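Local atomic coordinates of sensor protein kinase HptS (Staphylococcus aureus, PDB entry 6LKI), a protein that probably acts as the membrane-bound sensor histidine kinase of a two-component system, passing an extracellular signal on by phosphorylation. Residues B[63-67]-B[68-72]. Sequence-based numbering, arbitrary orientation.
Sequences ELSGP and NQFIT
Phe-70 turns the CE1–CZ edge of its ring to the side chain of Glu-63, with Glu-63 CD 3.6 Å from Phe-70 CZ and lying near the ring plane. The carboxylate plane stands at 77° to the ring and turns its flat face to the ring's edge, a T-like meeting and not a parallel stack. Phe-70 CG is anti to the backbone N (chi1 -174°), which leads the ring across the gap between the strands toward Glu-63; Ser-65 OG reaches the same rim, 3.8 Å from Phe-70 CD1. At the end of the hairpin away from the turn a water donates to Glu-63 OE2 at 2.5 Å and to Thr-72 OG1, an oxygen that also bonds to Tyr-62 O. On the other face Leu-64 CB and Ile-71 CB pack 4.0 Å apart.

Backbone pairing fixes this register. Leu-64 and Ile-71 form a hydrogen-bonded antiparallel pair, its shorter bond running from Leu-64 N to Ile-71 O at 2.7 Å and nearly straight (177°). Gly-66 and Gln-69 form the next such pair and close a beta hairpin with a two-residue loop, Pro-67 and Asn-68 being the central residues of a type II turn; the positive phi of Asn-68 suits the third position of the turn. Here Gln-69 N approaches Gly-66 O from above the carbonyl plane, at 3.1 Å.

Further out, Asn-68 at the tip bonds to an acidic side chain of the chain of another protein, whereas the Gln-69 amide is held at OE1 by Tyr-98 OH and at NE2 by Leu-36 O. Leu-64 and Ile-71 face helix 39-55, and strand 69-72 forms one edge of the four-stranded antiparallel sheet, with strand 59-66 between it and strand 97-106.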
# COMPACT_ATOMS: atom_id res chain seq x y z
N GLU B 63 -0.34 12.70 -7.46
CA GLU B 63 -1.09 11.91 -6.50
C GLU B 63 -0.68 12.37 -5.11
O GLU B 63 0.48 12.20 -4.71
CB GLU B 63 -0.84 10.41 -6.68
CG GLU B 63 -1.48 9.81 -7.93
CD GLU B 63 -1.44 8.29 -7.94
OE1 GLU B 63 -0.77 7.71 -7.06
OE2 GLU B 63 -2.08 7.69 -8.82
N LEU B 64 -1.60 13.00 -4.39
CA LEU B 64 -1.37 13.46 -3.02
C LEU B 64 -2.12 12.51 -2.09
O LEU B 64 -3.35 12.54 -2.03
CB LEU B 64 -1.84 14.90 -2.84
CG LEU B 64 -1.47 15.58 -1.52
CD1 LEU B 64 0.04 15.62 -1.33
CD2 LEU B 64 -2.06 16.98 -1.46
N SER B 65 -1.37 11.66 -1.39
CA SER B 65 -1.94 10.56 -0.62
C SER B 65 -1.76 10.80 0.87
O SER B 65 -0.65 11.08 1.33
CB SER B 65 -1.30 9.23 -1.02
OG SER B 65 -1.44 9.00 -2.42
N GLY B 66 -2.85 10.68 1.62
CA GLY B 66 -2.81 10.74 3.06
C GLY B 66 -3.71 9.69 3.67
O GLY B 66 -4.29 8.86 2.96
N PRO B 67 -3.82 9.69 5.00
CA PRO B 67 -4.68 8.69 5.67
C PRO B 67 -6.12 8.74 5.18
O PRO B 67 -6.85 9.69 5.47
CB PRO B 67 -4.57 9.07 7.15
CG PRO B 67 -4.01 10.47 7.17
CD PRO B 67 -3.14 10.57 5.96
N ASN B 68 -6.51 7.71 4.42
CA ASN B 68 -7.86 7.59 3.87
C ASN B 68 -8.24 8.79 3.00
O ASN B 68 -9.41 9.20 2.96
CB ASN B 68 -8.90 7.39 4.99
CG ASN B 68 -8.74 6.06 5.70
OD1 ASN B 68 -8.36 5.06 5.09
ND2 ASN B 68 -9.02 6.05 7.00
N GLN B 69 -7.27 9.35 2.29
CA GLN B 69 -7.49 10.51 1.44
C GLN B 69 -6.62 10.42 0.20
O GLN B 69 -5.44 10.07 0.30
CB GLN B 69 -7.20 11.81 2.20
CG GLN B 69 -7.78 13.06 1.56
CD GLN B 69 -7.75 14.26 2.49
OE1 GLN B 69 -7.17 14.20 3.58
NE2 GLN B 69 -8.37 15.35 2.07
N PHE B 70 -7.20 10.73 -0.95
CA PHE B 70 -6.53 10.60 -2.24
C PHE B 70 -6.90 11.78 -3.12
O PHE B 70 -8.07 11.93 -3.49
CB PHE B 70 -6.90 9.27 -2.91
CG PHE B 70 -6.13 8.98 -4.17
CD1 PHE B 70 -4.77 8.76 -4.14
CD2 PHE B 70 -6.79 8.91 -5.39
CE1 PHE B 70 -4.06 8.49 -5.30
CE2 PHE B 70 -6.09 8.64 -6.55
CZ PHE B 70 -4.73 8.43 -6.51
N ILE B 71 -5.92 12.61 -3.46
CA ILE B 71 -6.13 13.82 -4.25
C ILE B 71 -5.29 13.71 -5.51
O ILE B 71 -4.07 13.51 -5.44
CB ILE B 71 -5.75 15.09 -3.45
CG1 ILE B 71 -6.75 15.31 -2.31
CG2 ILE B 71 -5.69 16.30 -4.37
CD1 ILE B 71 -6.29 16.33 -1.29
N THR B 72 -5.93 13.84 -6.67
CA THR B 72 -5.24 13.63 -7.93
C THR B 72 -5.92 14.43 -9.04
O THR B 72 -7.11 14.77 -8.94
CB THR B 72 -5.20 12.13 -8.30
OG1 THR B 72 -4.39 11.94 -9.47
CG2 THR B 72 -6.61 11.61 -8.58
O HOH W 1 -4.03 8.77 -10.03
O HOH W 2 -6.78 12.09 6.11